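Local atomic coordinates of sulfhydryl oxidase 1 (PDB entry 3LLK), a protein that catalyses the FAD-dependent oxidation of thiols to disulfides, most likely passing the electrons to molecular oxygen as flavin-linked sulfhydryl oxidases do. Residues Arg11-Leu19 and His249-Leu257; Asn186-Asn197 and Trp237-Lys247. All coordinates share one frame; numbering follows the deposited sequence.

In the fold
The two contacts lie with their centres about 18 Å apart and meet the same FAD. Interaction 1 pairs strand 14-15, near the start of the modelled chain, with strand 255-256 at its very end, so the chain closes on itself in a small two-stranded parallel sheet. Interaction 2 is nested inside that closure and crosses helix 185-203 with helix 239-249 at nearly a right angle. Helix 239-249 runs on through Phe250 and a short 3-10 turn (252-254) into the closing strand. In this mostly helical protein, Phe250 of interaction 1 and Trp193, His196 and Asn197 of interaction 2 reach the adenine end of the cofactor, and the strand pair lies beyond Phe250.

Interaction 1. Residues Arg11-Leu19 and His249-Leu257; sequences RSKIYMADL and HFSPSNIIL. With FAD (flavin-adenine dinucleotide), chain D.
A two-stranded parallel sheet joins the ends of the chain, with Ile14 beside Ile255 and Tyr15 beside Ile256. Three backbone bonds knit it: Ile14 N to Asn254 O, Ile256 N to Ile14 O (2.6 Å), and Met16 N to Ile256 O (3.0 Å). Ahead of the strands, the Asn254 amide is held at two carbonyls: ND2 donates to Ser12 O at 2.9 Å, in the plane of both groups, and to His249 O at 2.8 Å. Its torsion (chi1 -161°) sets CG opposite the backbone N, carrying the amide across to the other segment. A water bridges Ser12 O and Asn254 OD1. On one face of the parallel pair, Ile256 CD1 lies 3.5 Å from Tyr15 CE1, the side chains running alongside, and packs tightly on Lys13 CG. On the other, Ile14 turns its CD1 to His249 NE2 (3.3 Å). Beyond the helix end, Phe250 centres an inverse gamma turn and brings CZ within 3.5 Å of FAD N3A, which lies at the ring's edge.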
loop_
_atom_site.group_PDB
_atom_site.type_symbol
_atom_site.label_atom_id
_atom_site.label_comp_id
_atom_site.label_asym_id
_atom_site.label_seq_id
_atom_site.Cartn_x
_atom_site.Cartn_y
_atom_site.Cartn_z
ATOM N N ARG A 11 10.025 7.609 -12.543
ATOM C CA ARG A 11 8.830 8.031 -11.811
ATOM C C ARG A 11 7.508 7.542 -12.396
ATOM O O ARG A 11 6.480 7.598 -11.726
ATOM C CB ARG A 11 8.759 9.561 -11.719
ATOM C CG ARG A 11 9.397 10.185 -10.485
ATOM C CD ARG A 11 10.901 10.331 -10.618
ATOM N NE ARG A 11 11.410 11.350 -9.702
ATOM C CZ ARG A 11 12.685 11.718 -9.617
ATOM N NH1 ARG A 11 13.596 11.145 -10.393
ATOM N NH2 ARG A 11 13.047 12.670 -8.765
ATOM N N SER A 12 7.521 7.080 -13.641
ATOM C CA SER A 12 6.287 6.614 -14.268
ATOM C C SER A 12 6.103 5.109 -14.131
ATOM O O SER A 12 5.083 4.568 -14.541
ATOM C CB SER A 12 6.275 6.977 -15.752
ATOM O OG SER A 12 7.170 6.147 -16.474
ATOM N N LYS A 13 7.090 4.433 -13.559
ATOM C CA LYS A 13 7.012 2.986 -13.415
ATOM C C LYS A 13 6.819 2.536 -11.972
ATOM O O LYS A 13 6.834 3.335 -11.042
ATOM C CB LYS A 13 8.282 2.330 -13.974
ATOM C CG LYS A 13 8.591 2.668 -15.433
ATOM C CD LYS A 13 7.476 2.221 -16.366
ATOM C CE LYS A 13 7.727 2.725 -17.783
ATOM N NZ LYS A 13 6.541 2.562 -18.676
ATOM N N ILE A 14 6.626 1.236 -11.816
ATOM C CA ILE A 14 6.464 0.612 -10.516
ATOM C C ILE A 14 7.565 -0.435 -10.515
ATOM O O ILE A 14 7.728 -1.151 -11.499
ATOM C CB ILE A 14 5.098 -0.109 -10.394
ATOM C CG1 ILE A 14 3.952 0.878 -10.631
ATOM C CG2 ILE A 14 4.983 -0.785 -9.040
ATOM C CD1 ILE A 14 4.027 2.132 -9.807
ATOM N N TYR A 15 8.333 -0.514 -9.435
ATOM C CA TYR A 15 9.399 -1.503 -9.353
ATOM C C TYR A 15 8.975 -2.644 -8.450
ATOM O O TYR A 15 8.555 -2.427 -7.312
ATOM C CB TYR A 15 10.684 -0.853 -8.836
ATOM C CG TYR A 15 11.287 0.090 -9.846
ATOM C CD1 TYR A 15 12.122 -0.385 -10.863
ATOM C CD2 TYR A 15 10.955 1.444 -9.841
ATOM C CE1 TYR A 15 12.607 0.469 -11.852
ATOM C CE2 TYR A 15 11.431 2.301 -10.825
ATOM C CZ TYR A 15 12.253 1.808 -11.824
ATOM O OH TYR A 15 12.711 2.660 -12.794
ATOM N N MET A 16 9.071 -3.865 -8.962
ATOM C CA MET A 16 8.670 -5.021 -8.181
ATOM C C MET A 16 9.444 -5.062 -6.862
ATOM O O MET A 16 8.930 -5.540 -5.848
ATOM C CB MET A 16 8.902 -6.314 -8.972
ATOM C CG MET A 16 8.261 -7.547 -8.328
ATOM S SD MET A 16 6.423 -7.480 -8.258
ATOM C CE MET A 16 6.002 -8.237 -9.810
ATOM N N ALA A 17 10.673 -4.547 -6.879
ATOM C CA ALA A 17 11.511 -4.531 -5.686
ATOM C C ALA A 17 10.860 -3.729 -4.555
ATOM O O ALA A 17 10.939 -4.124 -3.391
ATOM C CB ALA A 17 12.899 -3.948 -6.015
ATOM N N ASP A 18 10.233 -2.603 -4.888
ATOM C CA ASP A 18 9.577 -1.796 -3.866
ATOM C C ASP A 18 8.395 -2.573 -3.281
ATOM O O ASP A 18 8.184 -2.571 -2.070
ATOM C CB ASP A 18 9.075 -0.456 -4.433
ATOM C CG ASP A 18 10.207 0.474 -4.871
ATOM O OD1 ASP A 18 11.090 0.812 -4.040
ATOM O OD2 ASP A 18 10.198 0.881 -6.055
ATOM N N LEU A 19 7.635 -3.250 -4.138
ATOM C CA LEU A 19 6.475 -3.999 -3.673
ATOM C C LEU A 19 6.852 -5.190 -2.788
ATOM O O LEU A 19 6.254 -5.389 -1.730
ATOM C CB LEU A 19 5.624 -4.465 -4.868
ATOM C CG LEU A 19 5.006 -3.346 -5.723
ATOM C CD1 LEU A 19 4.396 -3.929 -7.000
ATOM C CD2 LEU A 19 3.940 -2.609 -4.914
ATOM N N HIS A 249 -1.352 3.223 -14.562
ATOM C CA HIS A 249 -0.140 3.343 -13.757
ATOM C C HIS A 249 0.067 2.174 -12.791
ATOM O O HIS A 249 1.143 1.560 -12.750
ATOM C CB HIS A 249 -0.168 4.664 -12.981
ATOM C CG HIS A 249 1.084 4.930 -12.210
ATOM N ND1 HIS A 249 2.206 5.491 -12.781
ATOM C CD2 HIS A 249 1.412 4.663 -10.922
ATOM C CE1 HIS A 249 3.169 5.559 -11.879
ATOM N NE2 HIS A 249 2.714 5.063 -10.744
ATOM N N PHE A 250 -0.959 1.862 -12.012
ATOM C CA PHE A 250 -0.868 0.758 -11.062
ATOM C C PHE A 250 -1.359 -0.550 -11.679
ATOM O O PHE A 250 -2.330 -1.143 -11.209
ATOM C CB PHE A 250 -1.684 1.089 -9.808
ATOM C CG PHE A 250 -1.168 2.283 -9.054
ATOM C CD1 PHE A 250 0.019 2.205 -8.332
ATOM C CD2 PHE A 250 -1.872 3.479 -9.055
ATOM C CE1 PHE A 250 0.499 3.306 -7.615
ATOM C CE2 PHE A 250 -1.402 4.590 -8.341
ATOM C CZ PHE A 250 -0.209 4.497 -7.619
ATOM N N SER A 251 -0.683 -0.991 -12.736
ATOM C CA SER A 251 -1.046 -2.228 -13.430
ATOM C C SER A 251 0.179 -3.127 -13.585
ATOM O O SER A 251 1.313 -2.649 -13.650
ATOM C CB SER A 251 -1.623 -1.915 -14.818
ATOM O OG SER A 251 -0.610 -1.429 -15.681
ATOM N N PRO A 252 -0.041 -4.448 -13.657
ATOM C CA PRO A 252 1.056 -5.406 -13.802
ATOM C C PRO A 252 2.007 -5.098 -14.956
ATOM O O PRO A 252 3.211 -5.321 -14.843
ATOM C CB PRO A 252 0.330 -6.738 -13.977
ATOM C CG PRO A 252 -0.918 -6.543 -13.158
ATOM C CD PRO A 252 -1.338 -5.143 -13.538
ATOM N N SER A 253 1.474 -4.573 -16.055
ATOM C CA SER A 253 2.312 -4.261 -17.214
ATOM C C SER A 253 3.248 -3.089 -16.961
ATOM O O SER A 253 4.276 -2.957 -17.627
ATOM C CB SER A 253 1.451 -3.971 -18.452
ATOM O OG SER A 253 0.644 -2.816 -18.278
ATOM N N ASN A 254 2.905 -2.246 -15.994
ATOM C CA ASN A 254 3.729 -1.090 -15.666
ATOM C C ASN A 254 4.762 -1.394 -14.580
ATOM O O ASN A 254 5.410 -0.484 -14.053
ATOM C CB ASN A 254 2.837 0.078 -15.226
ATOM C CG ASN A 254 3.547 1.408 -15.314
ATOM O OD1 ASN A 254 4.254 1.667 -16.287
ATOM N ND2 ASN A 254 3.355 2.266 -14.312
ATOM N N ILE A 255 4.917 -2.670 -14.237
ATOM C CA ILE A 255 5.891 -3.047 -13.219
ATOM C C ILE A 255 7.199 -3.476 -13.860
ATOM O O ILE A 255 7.207 -4.262 -14.812
ATOM C CB ILE A 255 5.413 -4.234 -12.347
ATOM C CG1 ILE A 255 4.124 -3.882 -11.609
ATOM C CG2 ILE A 255 6.481 -4.579 -11.315
ATOM C CD1 ILE A 255 3.603 -5.036 -10.775
ATOM N N ILE A 256 8.304 -2.965 -13.332
ATOM C CA ILE A 256 9.622 -3.324 -13.829
ATOM C C ILE A 256 10.164 -4.405 -12.897
ATOM O O ILE A 256 10.306 -4.188 -11.685
ATOM C CB ILE A 256 10.559 -2.097 -13.841
ATOM C CG1 ILE A 256 10.076 -1.103 -14.899
ATOM C CG2 ILE A 256 11.996 -2.525 -14.105
ATOM C CD1 ILE A 256 10.858 0.174 -14.926
ATOM N N LEU A 257 10.436 -5.572 -13.478
ATOM C CA LEU A 257 10.940 -6.743 -12.758
ATOM C C LEU A 257 12.407 -6.683 -12.326
ATOM O O LEU A 257 12.692 -7.141 -11.198
ATOM C CB LEU A 257 10.716 -8.001 -13.600
ATOM C CG LEU A 257 9.247 -8.357 -13.844
ATOM C CD1 LEU A 257 9.143 -9.516 -14.820
ATOM C CD2 LEU A 257 8.591 -8.710 -12.513
HETATM P PA FAD D . 4.862 9.018 -1.015
HETATM O O1A FAD D . 5.277 7.924 -0.095
HETATM O O2A FAD D . 3.872 10.064 -0.642
HETATM O O5B FAD D . 4.390 8.429 -2.391
HETATM C C5B FAD D . 4.751 7.152 -2.921
HETATM C C4B FAD D . 4.702 7.400 -4.406
HETATM O O4B FAD D . 3.331 7.110 -4.790
HETATM C C3B FAD D . 5.264 8.603 -5.195
HETATM O O3B FAD D . 6.667 8.582 -5.456
HETATM C C2B FAD D . 4.366 8.590 -6.348
HETATM O O2B FAD D . 4.776 7.797 -7.419
HETATM C C1B FAD D . 3.026 8.038 -5.836
HETATM N N9A FAD D . 2.013 8.941 -5.389
HETATM C C8A FAD D . 2.060 10.250 -4.840
HETATM N N7A FAD D . 0.922 10.803 -4.576
HETATM C C5A FAD D . 0.027 9.821 -4.978
HETATM C C6A FAD D . -1.381 9.839 -4.988
HETATM N N6A FAD D . -2.109 10.895 -4.602
HETATM N N1A FAD D . -2.081 8.746 -5.463
HETATM C C2A FAD D . -1.474 7.651 -5.999
HETATM N N3A FAD D . -0.071 7.626 -5.995
HETATM C C4A FAD D . 0.632 8.753 -5.464
HETATM N N1 FAD D . 4.184 11.276 7.125
HETATM C C2 FAD D . 4.242 12.377 7.953
HETATM O O2 FAD D . 5.352 12.919 8.082
HETATM N N3 FAD D . 2.989 12.677 8.471
HETATM C C4 FAD D . 1.761 12.007 8.247
HETATM O O4 FAD D . 0.703 12.393 8.846
HETATM C C4X FAD D . 1.811 10.915 7.405
HETATM N N5 FAD D . 0.648 10.105 7.195
HETATM C C5X FAD D . 0.647 8.903 6.439
HETATM C C6 FAD D . -0.533 8.136 6.405
HETATM C C7 FAD D . -0.534 6.945 5.625
HETATM C C7M FAD D . -1.848 6.164 5.638
HETATM C C8 FAD D . 0.621 6.534 4.893
HETATM C C8M FAD D . 0.808 5.334 3.987
HETATM C C9 FAD D . 1.781 7.302 4.980
HETATM C C9A FAD D . 1.899 8.478 5.768
HETATM N N10 FAD D . 3.002 9.449 5.995
HETATM C C10 FAD D . 3.062 10.540 6.823
HETATM C "C1'" FAD D . 4.138 9.289 5.143
HETATM C "C2'" FAD D . 4.164 10.019 3.835
HETATM O "O2'" FAD D . 2.844 10.038 3.234
HETATM C "C3'" FAD D . 5.124 9.554 2.783
HETATM O "O3'" FAD D . 4.930 8.169 2.527
HETATM C "C4'" FAD D . 6.606 9.863 2.913
HETATM O "O4'" FAD D . 6.810 11.223 3.402
HETATM C "C5'" FAD D . 7.476 9.584 1.765
HETATM O "O5'" FAD D . 7.074 10.469 0.716
HETATM P P FAD D . 7.448 10.305 -0.781
HETATM O O1P FAD D . 7.697 11.682 -1.211
HETATM O O2P FAD D . 8.571 9.356 -1.003
HETATM O O3P FAD D . 6.176 9.725 -1.580
HETATM O O HOH W 1 2.648 5.953 -15.342
HETATM O O HOH W 2 3.851 4.223 -16.909
HETATM O O HOH W 3 12.174 -4.117 -9.534
#

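Interaction 2. Residues Asn186-Asn197 and Trp237-Lys247; sequences NAAVLWLWSSHN and WDVEATLNFLK. With FAD (flavin-adenine dinucleotide), chain D.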
loop_
_atom_site.group_PDB
_atom_site.type_symbol
_atom_site.label_atom_id
_atom_site.label_comp_id
_atom_site.label_asym_id
_atom_site.label_seq_id
_atom_site.Cartn_x
_atom_site.Cartn_y
_atom_site.Cartn_z
ATOM N N ASN A 186 -14.074 1.521 -8.119
ATOM C CA ASN A 186 -13.506 2.715 -8.752
ATOM C C ASN A 186 -13.467 3.886 -7.784
ATOM O O ASN A 186 -12.485 4.639 -7.738
ATOM C CB ASN A 186 -14.296 3.118 -10.001
ATOM C CG ASN A 186 -14.030 2.201 -11.179
ATOM O OD1 ASN A 186 -12.986 1.548 -11.258
ATOM N ND2 ASN A 186 -14.965 2.163 -12.113
ATOM N N ALA A 187 -14.542 4.048 -7.020
ATOM C CA ALA A 187 -14.616 5.114 -6.031
ATOM C C ALA A 187 -13.514 4.916 -4.991
ATOM O O ALA A 187 -12.915 5.886 -4.522
ATOM C CB ALA A 187 -15.987 5.106 -5.347
ATOM N N ALA A 188 -13.265 3.659 -4.624
ATOM C CA ALA A 188 -12.241 3.346 -3.631
ATOM C C ALA A 188 -10.875 3.756 -4.165
ATOM O O ALA A 188 -10.036 4.273 -3.423
ATOM C CB ALA A 188 -12.254 1.858 -3.297
ATOM N N VAL A 189 -10.658 3.534 -5.456
ATOM C CA VAL A 189 -9.393 3.913 -6.077
ATOM C C VAL A 189 -9.199 5.424 -5.976
ATOM O O VAL A 189 -8.127 5.901 -5.593
ATOM C CB VAL A 189 -9.347 3.510 -7.569
ATOM C CG1 VAL A 189 -8.219 4.260 -8.284
ATOM C CG2 VAL A 189 -9.131 2.002 -7.690
ATOM N N LEU A 190 -10.244 6.169 -6.323
ATOM C CA LEU A 190 -10.196 7.624 -6.295
ATOM C C LEU A 190 -10.126 8.154 -4.875
ATOM O O LEU A 190 -9.517 9.188 -4.622
ATOM C CB LEU A 190 -11.422 8.208 -7.000
ATOM C CG LEU A 190 -11.496 8.003 -8.515
ATOM C CD1 LEU A 190 -12.847 8.475 -9.032
ATOM C CD2 LEU A 190 -10.365 8.767 -9.193
ATOM N N TRP A 191 -10.769 7.458 -3.948
ATOM C CA TRP A 191 -10.756 7.895 -2.557
ATOM C C TRP A 191 -9.340 7.873 -1.993
ATOM O O TRP A 191 -8.920 8.806 -1.304
ATOM C CB TRP A 191 -11.636 7.001 -1.674
ATOM C CG TRP A 191 -11.695 7.522 -0.261
ATOM C CD1 TRP A 191 -12.571 8.448 0.231
ATOM C CD2 TRP A 191 -10.767 7.250 0.800
ATOM N NE1 TRP A 191 -12.244 8.778 1.522
ATOM C CE2 TRP A 191 -11.142 8.058 1.900
ATOM C CE3 TRP A 191 -9.654 6.409 0.927
ATOM C CZ2 TRP A 191 -10.446 8.049 3.111
ATOM C CZ3 TRP A 191 -8.957 6.398 2.136
ATOM C CH2 TRP A 191 -9.360 7.216 3.212
ATOM N N LEU A 192 -8.616 6.793 -2.263
ATOM C CA LEU A 192 -7.252 6.656 -1.753
ATOM C C LEU A 192 -6.344 7.670 -2.433
ATOM O O LEU A 192 -5.463 8.259 -1.805
ATOM C CB LEU A 192 -6.721 5.244 -2.011
ATOM C CG LEU A 192 -5.425 4.876 -1.275
ATOM C CD1 LEU A 192 -5.618 5.015 0.221
ATOM C CD2 LEU A 192 -5.023 3.451 -1.640
ATOM N N TRP A 193 -6.568 7.863 -3.727
ATOM C CA TRP A 193 -5.789 8.801 -4.515
ATOM C C TRP A 193 -5.905 10.221 -3.974
ATOM O O TRP A 193 -4.892 10.877 -3.703
ATOM C CB TRP A 193 -6.259 8.765 -5.970
ATOM C CG TRP A 193 -5.918 9.994 -6.761
ATOM C CD1 TRP A 193 -4.689 10.357 -7.230
ATOM C CD2 TRP A 193 -6.826 11.026 -7.168
ATOM N NE1 TRP A 193 -4.775 11.550 -7.907
ATOM C CE2 TRP A 193 -6.074 11.984 -7.883
ATOM C CE3 TRP A 193 -8.201 11.233 -6.995
ATOM C CZ2 TRP A 193 -6.653 13.142 -8.429
ATOM C CZ3 TRP A 193 -8.779 12.385 -7.537
ATOM C CH2 TRP A 193 -8.002 13.324 -8.245
ATOM N N SER A 194 -7.137 10.699 -3.817
ATOM C CA SER A 194 -7.340 12.055 -3.322
ATOM C C SER A 194 -6.934 12.181 -1.862
ATOM O O SER A 194 -6.446 13.227 -1.447
ATOM C CB SER A 194 -8.798 12.500 -3.518
ATOM O OG SER A 194 -9.688 11.721 -2.754
ATOM N N SER A 195 -7.130 11.124 -1.079
ATOM C CA SER A 195 -6.736 11.172 0.325
ATOM C C SER A 195 -5.212 11.294 0.408
ATOM O O SER A 195 -4.674 11.991 1.266
ATOM C CB SER A 195 -7.205 9.915 1.069
ATOM O OG SER A 195 -8.611 9.934 1.307
ATOM N N HIS A 196 -4.514 10.623 -0.502
ATOM C CA HIS A 196 -3.061 10.687 -0.523
ATOM C C HIS A 196 -2.636 12.121 -0.883
ATOM O O HIS A 196 -1.677 12.659 -0.321
ATOM C CB HIS A 196 -2.519 9.665 -1.532
ATOM C CG HIS A 196 -1.029 9.502 -1.500
ATOM N ND1 HIS A 196 -0.383 8.488 -2.176
ATOM C CD2 HIS A 196 -0.059 10.224 -0.889
ATOM C CE1 HIS A 196 0.922 8.593 -1.982
ATOM N NE2 HIS A 196 1.145 9.639 -1.207
ATOM N N ASN A 197 -3.361 12.759 -1.801
ATOM C CA ASN A 197 -3.003 14.124 -2.163
ATOM C C ASN A 197 -3.246 15.104 -1.019
ATOM O O ASN A 197 -2.530 16.095 -0.877
ATOM C CB ASN A 197 -3.731 14.566 -3.441
ATOM C CG ASN A 197 -2.926 14.241 -4.704
ATOM O OD1 ASN A 197 -1.696 14.226 -4.674
ATOM N ND2 ASN A 197 -3.614 14.004 -5.816
ATOM N N TRP A 237 -9.004 18.490 -11.149
ATOM C CA TRP A 237 -8.779 17.206 -11.788
ATOM C C TRP A 237 -9.902 16.678 -12.674
ATOM O O TRP A 237 -11.084 16.820 -12.361
ATOM C CB TRP A 237 -8.499 16.135 -10.728
ATOM C CG TRP A 237 -7.321 16.404 -9.855
ATOM C CD1 TRP A 237 -7.330 16.972 -8.615
ATOM C CD2 TRP A 237 -5.956 16.112 -10.157
ATOM N NE1 TRP A 237 -6.050 17.047 -8.123
ATOM C CE2 TRP A 237 -5.186 16.528 -9.050
ATOM C CE3 TRP A 237 -5.308 15.537 -11.259
ATOM C CZ2 TRP A 237 -3.794 16.388 -9.011
ATOM C CZ3 TRP A 237 -3.923 15.397 -11.221
ATOM C CH2 TRP A 237 -3.182 15.822 -10.102
ATOM N N ASP A 238 -9.512 16.056 -13.781
ATOM C CA ASP A 238 -10.472 15.413 -14.662
ATOM C C ASP A 238 -10.564 14.030 -14.018
ATOM O O ASP A 238 -9.681 13.197 -14.197
ATOM C CB ASP A 238 -9.916 15.273 -16.079
ATOM C CG ASP A 238 -10.894 14.584 -17.025
ATOM O OD1 ASP A 238 -11.582 13.638 -16.583
ATOM O OD2 ASP A 238 -10.962 14.975 -18.210
ATOM N N VAL A 239 -11.612 13.806 -13.239
ATOM C CA VAL A 239 -11.809 12.540 -12.547
ATOM C C VAL A 239 -11.805 11.301 -13.444
ATOM O O VAL A 239 -11.272 10.255 -13.065
ATOM C CB VAL A 239 -13.114 12.578 -11.740
ATOM C CG1 VAL A 239 -13.475 11.191 -11.257
ATOM C CG2 VAL A 239 -12.947 13.521 -10.557
ATOM N N GLU A 240 -12.394 11.406 -14.631
ATOM C CA GLU A 240 -12.426 10.264 -15.536
ATOM C C GLU A 240 -11.036 9.973 -16.078
ATOM O O GLU A 240 -10.591 8.825 -16.096
ATOM C CB GLU A 240 -13.380 10.521 -16.706
ATOM C CG GLU A 240 -14.827 10.679 -16.307
ATOM C CD GLU A 240 -15.753 10.658 -17.511
ATOM O OE1 GLU A 240 -16.971 10.892 -17.329
ATOM O OE2 GLU A 240 -15.255 10.401 -18.635
ATOM N N ALA A 241 -10.351 11.014 -16.533
ATOM C CA ALA A 241 -9.007 10.833 -17.069
ATOM C C ALA A 241 -8.083 10.301 -15.968
ATOM O O ALA A 241 -7.278 9.404 -16.203
ATOM C CB ALA A 241 -8.471 12.170 -17.617
ATOM N N THR A 242 -8.213 10.871 -14.774
ATOM C CA THR A 242 -7.406 10.481 -13.618
ATOM C C THR A 242 -7.629 8.999 -13.286
ATOM O O THR A 242 -6.677 8.257 -13.045
ATOM C CB THR A 242 -7.756 11.369 -12.395
ATOM O OG1 THR A 242 -7.439 12.735 -12.701
ATOM C CG2 THR A 242 -6.963 10.938 -11.143
ATOM N N LEU A 243 -8.884 8.562 -13.291
ATOM C CA LEU A 243 -9.182 7.158 -13.003
ATOM C C LEU A 243 -8.468 6.246 -14.001
ATOM O O LEU A 243 -7.869 5.241 -13.614
ATOM C CB LEU A 243 -10.697 6.900 -13.052
ATOM C CG LEU A 243 -11.134 5.456 -12.759
ATOM C CD1 LEU A 243 -10.684 5.055 -11.341
ATOM C CD2 LEU A 243 -12.651 5.340 -12.906
ATOM N N ASN A 244 -8.527 6.600 -15.283
ATOM C CA ASN A 244 -7.877 5.808 -16.318
ATOM C C ASN A 244 -6.370 5.804 -16.118
ATOM O O ASN A 244 -5.725 4.764 -16.231
ATOM C CB ASN A 244 -8.202 6.354 -17.711
ATOM C CG ASN A 244 -9.650 6.129 -18.105
ATOM O OD1 ASN A 244 -10.182 5.028 -17.960
ATOM N ND2 ASN A 244 -10.296 7.173 -18.615
ATOM N N PHE A 245 -5.793 6.964 -15.823
ATOM C CA PHE A 245 -4.355 7.001 -15.612
ATOM C C PHE A 245 -4.000 6.086 -14.441
ATOM O O PHE A 245 -3.042 5.322 -14.510
ATOM C CB PHE A 245 -3.863 8.419 -15.303
ATOM C CG PHE A 245 -2.435 8.463 -14.822
ATOM C CD1 PHE A 245 -1.378 8.323 -15.715
ATOM C CD2 PHE A 245 -2.152 8.581 -13.461
ATOM C CE1 PHE A 245 -0.054 8.297 -15.263
ATOM C CE2 PHE A 245 -0.844 8.555 -13.000
ATOM C CZ PHE A 245 0.214 8.412 -13.905
ATOM N N LEU A 246 -4.780 6.157 -13.370
ATOM C CA LEU A 246 -4.502 5.320 -12.201
ATOM C C LEU A 246 -4.525 3.827 -12.575
ATOM O O LEU A 246 -3.627 3.064 -12.204
ATOM C CB LEU A 246 -5.509 5.633 -11.086
ATOM C CG LEU A 246 -5.389 7.021 -10.436
ATOM C CD1 LEU A 246 -6.629 7.307 -9.618
ATOM C CD2 LEU A 246 -4.145 7.096 -9.544
ATOM N N LYS A 247 -5.536 3.417 -13.335
ATOM C CA LYS A 247 -5.650 2.021 -13.752
ATOM C C LYS A 247 -4.467 1.604 -14.623
ATOM O O LYS A 247 -4.022 0.457 -14.575
ATOM C CB LYS A 247 -6.967 1.794 -14.493
ATOM C CG LYS A 247 -8.203 1.841 -13.591
ATOM C CD LYS A 247 -9.495 1.730 -14.414
ATOM C CE LYS A 247 -10.752 1.812 -13.556
ATOM N NZ LYS A 247 -11.135 0.491 -12.990
HETATM P PA FAD D . 4.862 9.018 -1.015
HETATM O O1A FAD D . 5.277 7.924 -0.095
HETATM O O2A FAD D . 3.872 10.064 -0.642
HETATM O O5B FAD D . 4.390 8.429 -2.391
HETATM C C5B FAD D . 4.751 7.152 -2.921
HETATM C C4B FAD D . 4.702 7.400 -4.406
HETATM O O4B FAD D . 3.331 7.110 -4.790
HETATM C C3B FAD D . 5.264 8.603 -5.195
HETATM O O3B FAD D . 6.667 8.582 -5.456
HETATM C C2B FAD D . 4.366 8.590 -6.348
HETATM O O2B FAD D . 4.776 7.797 -7.419
HETATM C C1B FAD D . 3.026 8.038 -5.836
HETATM N N9A FAD D . 2.013 8.941 -5.389
HETATM C C8A FAD D . 2.060 10.250 -4.840
HETATM N N7A FAD D . 0.922 10.803 -4.576
HETATM C C5A FAD D . 0.027 9.821 -4.978
HETATM C C6A FAD D . -1.381 9.839 -4.988
HETATM N N6A FAD D . -2.109 10.895 -4.602
HETATM N N1A FAD D . -2.081 8.746 -5.463
HETATM C C2A FAD D . -1.474 7.651 -5.999
HETATM N N3A FAD D . -0.071 7.626 -5.995
HETATM C C4A FAD D . 0.632 8.753 -5.464
HETATM N N1 FAD D . 4.184 11.276 7.125
HETATM C C2 FAD D . 4.242 12.377 7.953
HETATM O O2 FAD D . 5.352 12.919 8.082
HETATM N N3 FAD D . 2.989 12.677 8.471
HETATM C C4 FAD D . 1.761 12.007 8.247
HETATM O O4 FAD D . 0.703 12.393 8.846
HETATM C C4X FAD D . 1.811 10.915 7.405
HETATM N N5 FAD D . 0.648 10.105 7.195
HETATM C C5X FAD D . 0.647 8.903 6.439
HETATM C C6 FAD D . -0.533 8.136 6.405
HETATM C C7 FAD D . -0.534 6.945 5.625
HETATM C C7M FAD D . -1.848 6.164 5.638
HETATM C C8 FAD D . 0.621 6.534 4.893
HETATM C C8M FAD D . 0.808 5.334 3.987
HETATM C C9 FAD D . 1.781 7.302 4.980
HETATM C C9A FAD D . 1.899 8.478 5.768
HETATM N N10 FAD D . 3.002 9.449 5.995
HETATM C C10 FAD D . 3.062 10.540 6.823
HETATM C "C1'" FAD D . 4.138 9.289 5.143
HETATM C "C2'" FAD D . 4.164 10.019 3.835
HETATM O "O2'" FAD D . 2.844 10.038 3.234
HETATM C "C3'" FAD D . 5.124 9.554 2.783
HETATM O "O3'" FAD D . 4.930 8.169 2.527
HETATM C "C4'" FAD D . 6.606 9.863 2.913
HETATM O "O4'" FAD D . 6.810 11.223 3.402
HETATM C "C5'" FAD D . 7.476 9.584 1.765
HETATM O "O5'" FAD D . 7.074 10.469 0.716
HETATM P P FAD D . 7.448 10.305 -0.781
HETATM O O1P FAD D . 7.697 11.682 -1.211
HETATM O O2P FAD D . 8.571 9.356 -1.003
HETATM O O3P FAD D . 6.176 9.725 -1.580
#
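The adenine side of the FAD pocket is lined by helix 185-203, and helix 239-249 crosses behind it at 93°; Trp193 of the first meets Thr242 of the second and Trp237 just ahead of it. The two indoles form a T-shaped pair: the six-membered edge of Trp193 points into the face of Trp237, CZ2 standing 3.5 Å from Trp237 CD2, with the planes at 83°. One face of Trp193 takes the methyl CG2 of Thr242 in a CH-pi contact, 3.7 Å from the centroid of the six-membered ring. Thr242 OG1 donates to Asp238 O, a bond that helps fix the rotation holding CG2 over the indole, while Trp193 NE1 is bonded to Trp218 O. At the indole edge, Trp193 CD1 lies 3.5 Å from FAD N1A. Replacing Trp193 with an alanine would probably leave the Trp237 face and the Thr242 methyl without their partner and open a gap beside the adenine.

This helical flavin site, as in the Erv1/Alr family, grips the cofactor at both base and phosphate. FAD N6A donates to Trp193 O at 2.9 Å. His196 lays a ring face over adenine C5A and donates from NE2 to phosphate oxygen O2A (2.8 Å), while His127 NE2 bonds its ND1 and probably helps position the imidazole.

Farther along the crossing, Leu246 CD1 reaches Val189 CG1 at 3.7 Å, and Leu190 CD1 meets Val239 CG1 at 3.6 Å. At the far edge, Lys247 bends at its last torsion (chi4 -85°) to bring NZ to Asn186 OD1, a 2.7 Å hydrogen bond.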